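Local coordinates for 3-dehydroshikimate dehydratase (Bacillus anthracis, PDB 3DX5), which converts 3-dehydroshikimate to 3,4-dihydroxybenzoate with loss of water, using manganese, in the biosynthesis of the siderophore petrobactin, at residues F104-S110 against N146-T151; N99-A105 against Y138-H144; I169-H175 against I194-K200. The contacts are given in a common frame with arbitrary orientation. Residue numbers count along the deposited sequence, not the author numbering.

Interaction 1. Residues F104-S110 against N146-T151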
loop_
_atom_site.group_PDB
_atom_site.type_symbol
_atom_site.label_atom_id
_atom_site.label_comp_id
_atom_site.label_asym_id
_atom_site.label_seq_id
_atom_site.Cartn_x
_atom_site.Cartn_y
_atom_site.Cartn_z
ATOM N N PHE A 104 -2.516 -2.980 -16.960
ATOM C CA PHE A 104 -1.146 -3.073 -17.482
ATOM C C PHE A 104 -1.063 -4.266 -18.403
ATOM O O PHE A 104 -1.773 -5.254 -18.193
ATOM C CB PHE A 104 -0.136 -3.212 -16.335
ATOM C CG PHE A 104 -0.049 -1.971 -15.485
ATOM C CD1 PHE A 104 0.617 -0.839 -15.949
ATOM C CD2 PHE A 104 -0.676 -1.914 -14.245
ATOM C CE1 PHE A 104 0.670 0.319 -15.194
ATOM C CE2 PHE A 104 -0.603 -0.753 -13.470
ATOM C CZ PHE A 104 0.053 0.351 -13.945
ATOM N N ALA A 105 -0.214 -4.199 -19.416
ATOM C CA ALA A 105 -0.111 -5.286 -20.376
ATOM C C ALA A 105 1.093 -6.141 -20.020
ATOM O O ALA A 105 2.187 -5.953 -20.551
ATOM C CB ALA A 105 0.015 -4.742 -21.793
ATOM N N GLY A 106 0.884 -7.076 -19.112
ATOM C CA GLY A 106 1.940 -7.997 -18.712
ATOM C C GLY A 106 2.799 -7.477 -17.581
ATOM O O GLY A 106 2.650 -6.338 -17.155
ATOM N N GLN A 107 3.708 -8.326 -17.116
ATOM C CA GLN A 107 4.504 -8.058 -15.921
ATOM C C GLN A 107 6.009 -8.183 -16.225
ATOM O O GLN A 107 6.815 -8.343 -15.312
ATOM C CB GLN A 107 4.158 -9.074 -14.810
ATOM C CG GLN A 107 2.714 -9.076 -14.279
ATOM C CD GLN A 107 2.450 -10.271 -13.333
ATOM O OE1 GLN A 107 2.619 -11.442 -13.703
ATOM N NE2 GLN A 107 2.049 -9.967 -12.115
ATOM N N LYS A 108 6.382 -8.163 -17.502
ATOM C CA LYS A 108 7.802 -8.075 -17.893
ATOM C C LYS A 108 7.886 -7.311 -19.189
ATOM O O LYS A 108 6.874 -7.166 -19.906
ATOM C CB LYS A 108 8.442 -9.458 -18.034
ATOM C CG LYS A 108 7.857 -10.278 -19.185
ATOM C CD LYS A 108 8.385 -11.718 -19.144
ATOM C CE LYS A 108 7.745 -12.544 -20.233
ATOM N NZ LYS A 108 8.464 -13.851 -20.402
ATOM N N GLY A 109 9.083 -6.804 -19.463
ATOM C CA GLY A 109 9.369 -5.990 -20.642
ATOM C C GLY A 109 9.090 -6.696 -21.963
ATOM O O GLY A 109 9.203 -7.911 -22.040
ATOM N N SER A 110 8.744 -5.933 -23.005
ATOM C CA SER A 110 8.442 -6.525 -24.323
ATOM C C SER A 110 9.571 -7.388 -24.864
ATOM O O SER A 110 9.312 -8.404 -25.504
ATOM C CB SER A 110 8.098 -5.444 -25.360
ATOM O OG SER A 110 9.122 -4.464 -25.399
ATOM N N ASN A 146 8.830 -2.489 -18.114
ATOM C CA ASN A 146 8.583 -3.869 -17.638
ATOM C C ASN A 146 7.186 -4.391 -17.964
ATOM O O ASN A 146 6.620 -5.183 -17.219
ATOM C CB ASN A 146 8.954 -3.998 -16.125
ATOM C CG ASN A 146 10.394 -3.531 -15.859
ATOM O OD1 ASN A 146 10.646 -2.589 -15.093
ATOM N ND2 ASN A 146 11.326 -4.119 -16.576
ATOM N N THR A 147 6.621 -3.900 -19.069
ATOM C CA THR A 147 5.356 -4.405 -19.615
ATOM C C THR A 147 5.481 -4.432 -21.141
ATOM O O THR A 147 6.514 -4.011 -21.681
ATOM C CB THR A 147 4.131 -3.543 -19.227
ATOM O OG1 THR A 147 4.122 -2.348 -20.007
ATOM C CG2 THR A 147 4.099 -3.206 -17.706
ATOM N N LEU A 148 4.447 -4.892 -21.837
ATOM C CA LEU A 148 4.452 -4.861 -23.312
ATOM C C LEU A 148 4.415 -3.442 -23.881
ATOM O O LEU A 148 4.785 -3.208 -25.054
ATOM C CB LEU A 148 3.304 -5.697 -23.884
ATOM C CG LEU A 148 3.498 -7.242 -23.763
ATOM C CD1 LEU A 148 2.147 -7.947 -23.870
ATOM C CD2 LEU A 148 4.477 -7.810 -24.821
ATOM N N THR A 149 4.007 -2.481 -23.053
ATOM C CA THR A 149 3.955 -1.073 -23.497
ATOM C C THR A 149 5.185 -0.277 -23.033
ATOM O O THR A 149 5.107 0.933 -22.786
ATOM C CB THR A 149 2.699 -0.372 -22.985
ATOM O OG1 THR A 149 2.713 -0.373 -21.552
ATOM C CG2 THR A 149 1.437 -1.094 -23.463
ATOM N N ASP A 150 6.319 -0.949 -22.906
ATOM C CA ASP A 150 7.512 -0.280 -22.419
ATOM C C ASP A 150 8.255 0.497 -23.504
ATOM O O ASP A 150 9.241 1.154 -23.190
ATOM C CB ASP A 150 8.469 -1.269 -21.730
ATOM C CG ASP A 150 8.961 -2.370 -22.640
ATOM O OD1 ASP A 150 8.496 -2.503 -23.792
ATOM O OD2 ASP A 150 9.814 -3.158 -22.180
ATOM N N THR A 151 7.855 0.381 -24.772
ATOM C CA THR A 151 8.434 1.242 -25.793
ATOM C C THR A 151 7.296 1.737 -26.679
ATOM O O THR A 151 6.237 1.097 -26.751
ATOM C CB THR A 151 9.495 0.540 -26.718
ATOM O OG1 THR A 151 8.819 -0.311 -27.647
ATOM C CG2 THR A 151 10.575 -0.269 -25.930
HETATM O O HOH W 1 1.376 -1.775 -19.373
#
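Two beta-alpha loops of a TIM barrel meet here, one leading from strand 100-103 to helix 115-134, the other from strand 138-142 to helix 152-162. A nearly straight hydrogen bond joins them, from Leu148 N to Ala105 O (2.8 Å), while Ala105 CB packs 4.0 Å from Leu148 CB. Ala105 N donates to water 1 (2.9 Å), which in turn donates to Thr147 OG1 (2.9 Å). That hydroxyl also accepts from Thr149 N (3.1 Å), forming an ST turn inside a type I beta turn, and is hydrogen-bonded to His144 O. Glycine suits both its places. At Gly106 (phi 88°) a side chain would strike the preceding carbonyl, and at Gly109 it would crowd the Asp150 carboxylate. Lys108 NZ hydrogen-bonds to Asp112 O and forms a salt bridge with Glu117. The short Asp150 side chain points toward the first loop and uses both oxygens on Ser110: OD2 accepts from Ser110 N at 3.1 Å, and OD1 from Ser110 OG at 2.6 Å.

Interaction 2. Residues N99-A105 against Y138-H144. With MN (manganese (II) ion), chain B; DHB (3,4-dihydroxybenzoic acid), chain D.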
loop_
_atom_site.group_PDB
_atom_site.type_symbol
_atom_site.label_atom_id
_atom_site.label_comp_id
_atom_site.label_asym_id
_atom_site.label_seq_id
_atom_site.Cartn_x
_atom_site.Cartn_y
_atom_site.Cartn_z
ATOM N N ASN A 99 -16.662 5.038 -17.757
ATOM C CA ASN A 99 -16.589 4.033 -18.805
ATOM C C ASN A 99 -15.152 3.572 -19.076
ATOM O O ASN A 99 -14.883 3.030 -20.167
ATOM C CB ASN A 99 -17.240 4.565 -20.100
ATOM C CG ASN A 99 -16.445 5.718 -20.732
ATOM O OD1 ASN A 99 -15.552 6.323 -20.103
ATOM N ND2 ASN A 99 -16.740 6.002 -21.992
ATOM N N LYS A 100 -14.219 3.774 -18.131
ATOM C CA LYS A 100 -12.821 3.381 -18.375
ATOM C C LYS A 100 -12.207 2.593 -17.222
ATOM O O LYS A 100 -12.438 2.922 -16.035
ATOM C CB LYS A 100 -11.937 4.631 -18.615
ATOM C CG LYS A 100 -12.419 5.550 -19.717
ATOM C CD LYS A 100 -11.543 6.814 -19.839
ATOM C CE LYS A 100 -12.128 7.788 -20.874
ATOM N NZ LYS A 100 -13.523 8.240 -20.552
ATOM N N ILE A 101 -11.432 1.558 -17.578
ATOM C CA ILE A 101 -10.665 0.717 -16.669
ATOM C C ILE A 101 -9.188 0.689 -17.111
ATOM O O ILE A 101 -8.868 0.295 -18.245
ATOM C CB ILE A 101 -11.160 -0.760 -16.670
ATOM C CG1 ILE A 101 -12.639 -0.862 -16.276
ATOM C CG2 ILE A 101 -10.288 -1.630 -15.745
ATOM C CD1 ILE A 101 -13.031 -0.161 -14.921
ATOM N N ARG A 102 -8.291 1.062 -16.206
ATOM C CA ARG A 102 -6.874 1.056 -16.507
ATOM C C ARG A 102 -6.285 -0.306 -16.118
ATOM O O ARG A 102 -6.535 -0.823 -15.025
ATOM C CB ARG A 102 -6.193 2.187 -15.702
ATOM C CG ARG A 102 -4.667 2.415 -15.946
ATOM C CD ARG A 102 -3.696 1.299 -15.406
ATOM N NE ARG A 102 -3.836 0.879 -14.002
ATOM C CZ ARG A 102 -3.248 1.492 -12.978
ATOM N NH1 ARG A 102 -3.417 1.019 -11.733
ATOM N NH2 ARG A 102 -2.498 2.583 -13.204
ATOM N N THR A 103 -5.501 -0.886 -17.011
ATOM C CA THR A 103 -4.739 -2.083 -16.671
ATOM C C THR A 103 -3.362 -2.020 -17.307
ATOM O O THR A 103 -3.059 -1.076 -18.051
ATOM C CB THR A 103 -5.499 -3.401 -17.019
ATOM O OG1 THR A 103 -4.815 -4.510 -16.425
ATOM C CG2 THR A 103 -5.581 -3.650 -18.547
ATOM N N PHE A 104 -2.516 -2.980 -16.960
ATOM C CA PHE A 104 -1.146 -3.073 -17.482
ATOM C C PHE A 104 -1.063 -4.266 -18.403
ATOM O O PHE A 104 -1.773 -5.254 -18.193
ATOM C CB PHE A 104 -0.136 -3.212 -16.335
ATOM C CG PHE A 104 -0.049 -1.971 -15.485
ATOM C CD1 PHE A 104 0.617 -0.839 -15.949
ATOM C CD2 PHE A 104 -0.676 -1.914 -14.245
ATOM C CE1 PHE A 104 0.670 0.319 -15.194
ATOM C CE2 PHE A 104 -0.603 -0.753 -13.470
ATOM C CZ PHE A 104 0.053 0.351 -13.945
ATOM N N ALA A 105 -0.214 -4.199 -19.416
ATOM C CA ALA A 105 -0.111 -5.286 -20.376
ATOM C C ALA A 105 1.093 -6.141 -20.020
ATOM O O ALA A 105 2.187 -5.953 -20.551
ATOM C CB ALA A 105 0.015 -4.742 -21.793
ATOM N N TYR A 138 -14.186 1.071 -21.968
ATOM C CA TYR A 138 -12.891 0.992 -22.628
ATOM C C TYR A 138 -11.848 0.466 -21.676
ATOM O O TYR A 138 -11.831 0.845 -20.473
ATOM C CB TYR A 138 -12.454 2.359 -23.159
ATOM C CG TYR A 138 -13.403 2.890 -24.213
ATOM C CD1 TYR A 138 -13.280 2.495 -25.557
ATOM C CD2 TYR A 138 -14.476 3.709 -23.855
ATOM C CE1 TYR A 138 -14.179 2.937 -26.533
ATOM C CE2 TYR A 138 -15.389 4.174 -24.837
ATOM C CZ TYR A 138 -15.206 3.789 -26.169
ATOM O OH TYR A 138 -16.087 4.218 -27.123
ATOM N N VAL A 139 -10.957 -0.363 -22.237
ATOM C CA VAL A 139 -9.790 -0.859 -21.524
ATOM C C VAL A 139 -8.590 0.000 -21.918
ATOM O O VAL A 139 -8.160 -0.002 -23.078
ATOM C CB VAL A 139 -9.517 -2.355 -21.894
ATOM C CG1 VAL A 139 -8.230 -2.876 -21.218
ATOM C CG2 VAL A 139 -10.710 -3.187 -21.530
ATOM N N LEU A 140 -8.023 0.719 -20.954
ATOM C CA LEU A 140 -6.852 1.540 -21.217
ATOM C C LEU A 140 -5.597 0.866 -20.707
ATOM O O LEU A 140 -5.456 0.632 -19.489
ATOM C CB LEU A 140 -6.982 2.900 -20.526
ATOM C CG LEU A 140 -7.822 3.946 -21.274
ATOM C CD1 LEU A 140 -9.334 3.516 -21.321
ATOM C CD2 LEU A 140 -7.661 5.299 -20.629
ATOM N N LEU A 141 -4.665 0.580 -21.614
ATOM C CA LEU A 141 -3.369 0.084 -21.189
ATOM C C LEU A 141 -2.512 1.273 -20.862
ATOM O O LEU A 141 -2.468 2.254 -21.618
ATOM C CB LEU A 141 -2.690 -0.747 -22.307
ATOM C CG LEU A 141 -3.502 -1.942 -22.836
ATOM C CD1 LEU A 141 -2.724 -2.629 -23.995
ATOM C CD2 LEU A 141 -3.861 -2.936 -21.735
ATOM N N GLU A 142 -1.831 1.195 -19.737
ATOM C CA GLU A 142 -0.937 2.273 -19.317
ATOM C C GLU A 142 0.475 2.028 -19.909
ATOM O O GLU A 142 0.946 0.909 -19.918
ATOM C CB GLU A 142 -0.917 2.347 -17.779
ATOM C CG GLU A 142 -0.083 3.501 -17.259
ATOM C CD GLU A 142 -0.457 3.867 -15.853
ATOM O OE1 GLU A 142 -1.649 3.795 -15.488
ATOM O OE2 GLU A 142 0.457 4.244 -15.116
ATOM N N THR A 143 1.115 3.054 -20.451
ATOM C CA THR A 143 2.484 2.934 -20.938
ATOM C C THR A 143 3.437 2.853 -19.709
ATOM O O THR A 143 3.504 3.789 -18.895
ATOM C CB THR A 143 2.853 4.119 -21.839
ATOM O OG1 THR A 143 2.547 5.319 -21.144
ATOM C CG2 THR A 143 2.022 4.117 -23.194
ATOM N N HIS A 144 4.134 1.724 -19.591
ATOM C CA HIS A 144 4.920 1.364 -18.412
ATOM C C HIS A 144 6.145 0.515 -18.732
ATOM O O HIS A 144 6.046 -0.385 -19.568
ATOM C CB HIS A 144 4.065 0.520 -17.468
ATOM C CG HIS A 144 3.849 1.176 -16.161
ATOM N ND1 HIS A 144 4.211 0.597 -14.966
ATOM C CD2 HIS A 144 3.392 2.420 -15.865
ATOM C CE1 HIS A 144 3.903 1.423 -13.981
ATOM N NE2 HIS A 144 3.412 2.539 -14.504
HETATM MN MN MN B . 1.056 5.961 -14.112
HETATM C C1 DHB D . 1.448 2.532 -10.690
HETATM C C2 DHB D . 1.438 3.472 -11.716
HETATM C C3 DHB D . 2.628 4.076 -12.135
HETATM O O3 DHB D . 2.699 5.005 -13.140
HETATM C C4 DHB D . 3.880 3.672 -11.490
HETATM O O4 DHB D . 5.009 4.270 -11.928
HETATM C C5 DHB D . 3.881 2.708 -10.486
HETATM C C6 DHB D . 2.652 2.149 -10.092
HETATM C C DHB D . 0.133 1.914 -10.246
HETATM O O1 DHB D . 0.051 1.042 -9.375
HETATM O O2 DHB D . -1.004 2.335 -10.795
HETATM O O HOH W 1 1.376 -1.775 -19.373
#
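Strands 100-103 and 138-142 run parallel in register, their short axes 4.7 Å apart and crossing at -30°. Asn99 opens the ladder, its O accepting from Tyr138 N (2.8 Å), while its OD1 accepts a hydrogen bond from Lys100 NZ (2.8 Å). Ile101 supplies the next two rungs, Ile101 N to Tyr138 O (3.0 Å) and Leu140 N to Ile101 O (2.9 Å). Its branched side chain, like that of Val139, suits the face packed against Phe132 of helix 115-134. Arg102 makes its backbone hydrogen bonds to Ile67 and Asp69, on and just after strand 64-68, and sends its side chain to the opposite face, inside the barrel. There NH2 forms a salt bridge with Glu142 OE1 (2.7 Å) and a hydrogen bond to DHB O2 (2.8 Å), so that one long cation matches both the ligand carboxylate and a metal-binding glutamate. Thr103 continues the ladder, with Thr103 N to Leu140 O (2.9 Å) and Glu142 N to Thr103 O (3.1 Å), and lays CG2 3.7 Å from Leu141 CD2. Beyond the strand, Phe104 directs its ring edge at the face of His144, centroids 4.5 Å apart, a flat apolar wall beside the inferred proton acceptor. Ala105 N reaches Glu142 O through water 1. Glu142 OE2 binds manganese at 2.1 Å, and His144 NE2 lies 2.9 Å from DHB O3. With helix 115-134 the strands form a beta-alpha-beta unit of a xylose isomerase-like TIM barrel, whose active site lies at the C-terminal strand ends.

Interaction 3. Residues I169-H175 against I194-K200. With MN (manganese (II) ion), chain B; DHB (3,4-dihydroxybenzoic acid), chain D.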
loop_
_atom_site.group_PDB
_atom_site.type_symbol
_atom_site.label_atom_id
_atom_site.label_comp_id
_atom_site.label_asym_id
_atom_site.label_seq_id
_atom_site.Cartn_x
_atom_site.Cartn_y
_atom_site.Cartn_z
ATOM N N ILE A 169 -5.488 3.758 -24.677
ATOM C CA ILE A 169 -4.215 4.006 -23.976
ATOM C C ILE A 169 -4.389 5.073 -22.869
ATOM O O ILE A 169 -5.003 6.147 -23.088
ATOM C CB ILE A 169 -3.115 4.519 -24.977
ATOM C CG1 ILE A 169 -2.769 3.439 -26.054
ATOM C CG2 ILE A 169 -1.806 4.993 -24.237
ATOM C CD1 ILE A 169 -2.063 2.179 -25.498
ATOM N N ASN A 170 -3.773 4.797 -21.720
ATOM C CA ASN A 170 -3.497 5.800 -20.709
ATOM C C ASN A 170 -2.034 6.210 -20.888
ATOM O O ASN A 170 -1.111 5.417 -20.574
ATOM C CB ASN A 170 -3.690 5.250 -19.279
ATOM C CG ASN A 170 -3.443 6.331 -18.227
ATOM O OD1 ASN A 170 -3.649 7.508 -18.495
ATOM N ND2 ASN A 170 -2.933 5.946 -17.082
ATOM N N LEU A 171 -1.808 7.435 -21.385
ATOM C CA LEU A 171 -0.444 7.858 -21.763
ATOM C C LEU A 171 0.266 8.450 -20.535
ATOM O O LEU A 171 -0.099 9.524 -20.050
ATOM C CB LEU A 171 -0.484 8.866 -22.915
ATOM C CG LEU A 171 0.878 9.315 -23.460
ATOM C CD1 LEU A 171 1.809 8.166 -23.698
ATOM C CD2 LEU A 171 0.654 10.050 -24.762
ATOM N N ASP A 172 1.280 7.742 -20.034
ATOM C CA ASP A 172 2.024 8.187 -18.838
ATOM C C ASP A 172 3.349 8.741 -19.384
ATOM O O ASP A 172 4.259 7.991 -19.746
ATOM C CB ASP A 172 2.191 6.989 -17.891
ATOM C CG ASP A 172 2.844 7.352 -16.557
ATOM O OD1 ASP A 172 3.786 8.172 -16.514
ATOM O OD2 ASP A 172 2.426 6.767 -15.542
ATOM N N PHE A 173 3.420 10.069 -19.505
ATOM C CA PHE A 173 4.535 10.735 -20.164
ATOM C C PHE A 173 5.909 10.493 -19.545
ATOM O O PHE A 173 6.890 10.345 -20.282
ATOM C CB PHE A 173 4.266 12.246 -20.262
ATOM C CG PHE A 173 3.234 12.593 -21.288
ATOM C CD1 PHE A 173 3.551 12.559 -22.650
ATOM C CD2 PHE A 173 1.930 12.906 -20.896
ATOM C CE1 PHE A 173 2.586 12.889 -23.612
ATOM C CE2 PHE A 173 0.974 13.239 -21.841
ATOM C CZ PHE A 173 1.289 13.234 -23.195
ATOM N N LEU A 174 5.991 10.475 -18.226
ATOM C CA LEU A 174 7.233 10.099 -17.560
ATOM C C LEU A 174 7.782 8.759 -18.096
ATOM O O LEU A 174 8.952 8.658 -18.464
ATOM C CB LEU A 174 7.018 10.006 -16.025
ATOM C CG LEU A 174 8.252 9.743 -15.120
ATOM C CD1 LEU A 174 8.670 8.247 -15.205
ATOM C CD2 LEU A 174 9.385 10.685 -15.474
ATOM N N HIS A 175 6.943 7.725 -18.120
ATOM C CA HIS A 175 7.403 6.431 -18.563
ATOM C C HIS A 175 7.734 6.389 -20.030
ATOM O O HIS A 175 8.614 5.645 -20.442
ATOM C CB HIS A 175 6.421 5.324 -18.166
ATOM C CG HIS A 175 6.349 5.144 -16.681
ATOM N ND1 HIS A 175 7.482 4.956 -15.912
ATOM C CD2 HIS A 175 5.308 5.201 -15.818
ATOM C CE1 HIS A 175 7.131 4.859 -14.639
ATOM N NE2 HIS A 175 5.819 5.003 -14.553
ATOM N N ILE A 194 -5.653 7.354 -27.423
ATOM C CA ILE A 194 -5.511 7.913 -26.068
ATOM C C ILE A 194 -6.876 8.288 -25.466
ATOM O O ILE A 194 -7.681 8.928 -26.142
ATOM C CB ILE A 194 -4.609 9.160 -26.089
ATOM C CG1 ILE A 194 -3.153 8.747 -26.362
ATOM C CG2 ILE A 194 -4.733 10.028 -24.747
ATOM C CD1 ILE A 194 -2.342 9.948 -26.721
ATOM N N GLN A 195 -7.120 7.929 -24.204
ATOM C CA GLN A 195 -8.344 8.393 -23.522
ATOM C C GLN A 195 -8.060 9.093 -22.195
ATOM O O GLN A 195 -8.975 9.664 -21.582
ATOM C CB GLN A 195 -9.313 7.236 -23.292
ATOM C CG GLN A 195 -9.807 6.592 -24.576
ATOM C CD GLN A 195 -10.988 7.311 -25.185
ATOM O OE1 GLN A 195 -10.863 8.413 -25.723
ATOM N NE2 GLN A 195 -12.157 6.675 -25.115
ATOM N N HIS A 196 -6.802 9.044 -21.750
ATOM C CA HIS A 196 -6.430 9.548 -20.413
ATOM C C HIS A 196 -4.927 9.785 -20.366
ATOM O O HIS A 196 -4.159 9.163 -21.134
ATOM C CB HIS A 196 -6.842 8.524 -19.315
ATOM C CG HIS A 196 -7.246 9.130 -17.991
ATOM N ND1 HIS A 196 -6.343 9.678 -17.102
ATOM C CD2 HIS A 196 -8.448 9.187 -17.373
ATOM C CE1 HIS A 196 -6.974 10.074 -16.009
ATOM N NE2 HIS A 196 -8.256 9.783 -16.149
ATOM N N TYR A 197 -4.493 10.690 -19.497
ATOM C CA TYR A 197 -3.038 10.868 -19.253
ATOM C C TYR A 197 -2.698 10.703 -17.774
ATOM O O TYR A 197 -3.544 10.907 -16.918
ATOM C CB TYR A 197 -2.531 12.263 -19.651
ATOM C CG TYR A 197 -3.047 12.745 -20.976
ATOM C CD1 TYR A 197 -2.449 12.335 -22.166
ATOM C CD2 TYR A 197 -4.153 13.628 -21.042
ATOM C CE1 TYR A 197 -2.928 12.770 -23.397
ATOM C CE2 TYR A 197 -4.622 14.088 -22.262
ATOM C CZ TYR A 197 -4.004 13.637 -23.435
ATOM O OH TYR A 197 -4.458 14.079 -24.665
ATOM N N HIS A 198 -1.437 10.382 -17.507
ATOM C CA HIS A 198 -0.800 10.508 -16.190
ATOM C C HIS A 198 0.331 11.495 -16.334
ATOM O O HIS A 198 1.144 11.364 -17.258
ATOM C CB HIS A 198 -0.223 9.148 -15.735
ATOM C CG HIS A 198 -1.232 8.262 -15.074
ATOM N ND1 HIS A 198 -0.910 7.031 -14.527
ATOM C CD2 HIS A 198 -2.560 8.438 -14.862
ATOM C CE1 HIS A 198 -1.998 6.497 -13.996
ATOM N NE2 HIS A 198 -3.013 7.330 -14.189
ATOM N N PHE A 199 0.405 12.455 -15.417
ATOM C CA PHE A 199 1.463 13.449 -15.392
ATOM C C PHE A 199 2.264 13.263 -14.095
ATOM O O PHE A 199 1.725 13.457 -12.999
ATOM C CB PHE A 199 0.868 14.873 -15.321
ATOM C CG PHE A 199 0.315 15.428 -16.640
ATOM C CD1 PHE A 199 0.214 14.647 -17.788
ATOM C CD2 PHE A 199 -0.174 16.729 -16.684
ATOM C CE1 PHE A 199 -0.317 15.178 -18.977
ATOM C CE2 PHE A 199 -0.701 17.277 -17.860
ATOM C CZ PHE A 199 -0.771 16.496 -19.017
ATOM N N LYS A 200 3.544 12.916 -14.192
ATOM C CA LYS A 200 4.410 12.980 -13.008
ATOM C C LYS A 200 5.812 13.287 -13.523
ATOM O O LYS A 200 6.062 13.189 -14.730
ATOM C CB LYS A 200 4.339 11.682 -12.145
ATOM C CG LYS A 200 4.719 10.352 -12.882
ATOM C CD LYS A 200 4.707 9.174 -11.877
ATOM C CE LYS A 200 5.131 7.837 -12.525
ATOM N NZ LYS A 200 4.167 7.384 -13.591
HETATM MN MN MN B . 1.056 5.961 -14.112
HETATM C C1 DHB D . 1.448 2.532 -10.690
HETATM C C2 DHB D . 1.438 3.472 -11.716
HETATM C C3 DHB D . 2.628 4.076 -12.135
HETATM O O3 DHB D . 2.699 5.005 -13.140
HETATM C C4 DHB D . 3.880 3.672 -11.490
HETATM O O4 DHB D . 5.009 4.270 -11.928
HETATM C C5 DHB D . 3.881 2.708 -10.486
HETATM C C6 DHB D . 2.652 2.149 -10.092
HETATM C C DHB D . 0.133 1.914 -10.246
HETATM O O1 DHB D . 0.051 1.042 -9.375
HETATM O O2 DHB D . -1.004 2.335 -10.795
HETATM O O HOH W 2 3.763 10.826 -16.334
#
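Side chains of alternating direction give this parallel strand pair a polar, metal-binding face and an apolar one. A beta bulge at Gln195 shifts the register, Ile169 pairing with Ile194 but Asn170 with His196; Leu171 N then bonds to His196 O (2.9 Å) and His198 N to Leu171 O (3.0 Å). On the polar face Asp172, with chi1 t, brings OD2 to 2.1 Å from manganese, and His198, with chi1 m, presents ND1 at 2.3 Å while its NE2 is hydrogen-bonded to Glu33. Asn170, also t, lays ND2 over one face of the His198 imidazole. Lys200 leaves the backbone at chi1 p, extends through two t torsions and bends at chi4 (m), so that NZ forms a salt bridge with Asp172 OD1 (3.1 Å) and donates to DHB O3 (2.8 Å); a shorter side chain could hardly span this distance. His175 (m) hydrogen-bonds through NE2 to DHB O4 (2.8 Å). Beside Asp172, water 2 accepts hydrogen bonds from Leu174 N and Lys200 N and donates to Asp172 OD1 and His198 O. Leu171, with chi1 t, sets CD2 3.6 Å from Ile194 CD1 on the apolar face, where Phe173, Tyr197 and Phe199 form an aromatic cluster. Leu171, Ile194 and Tyr197 meet helix 183-190, Phe173 and Phe199 helix 236-243, while strands 138-142 and 249-252 continue the barrel to either side.

In the fold
Interactions 2 and 3 are neighbouring sections of one barrel wall, their centres 10 Å apart: strands 138-142 and 167-172 are adjacent, with Leu141 O 2.9 Å from Asn170 N and Thr143 OG1 3.0 Å from Asp172 N. Together they give manganese Glu142, Asp172 and His198, Glu253 completing the protein ligands, and they hold opposite ends of DHB, Arg102 at the carboxylate and His175 and Lys200 at the hydroxyls. Interaction 1 continues interaction 2 beyond the strand ends, sharing Phe104, Ala105 and water 1; Thr149 OG1 lies 2.7 Å from Glu142 O and 3.2 Å from His144 N. It stays about 5 Å from interaction 3 at the nearest atoms and meets the ligand through Phe104.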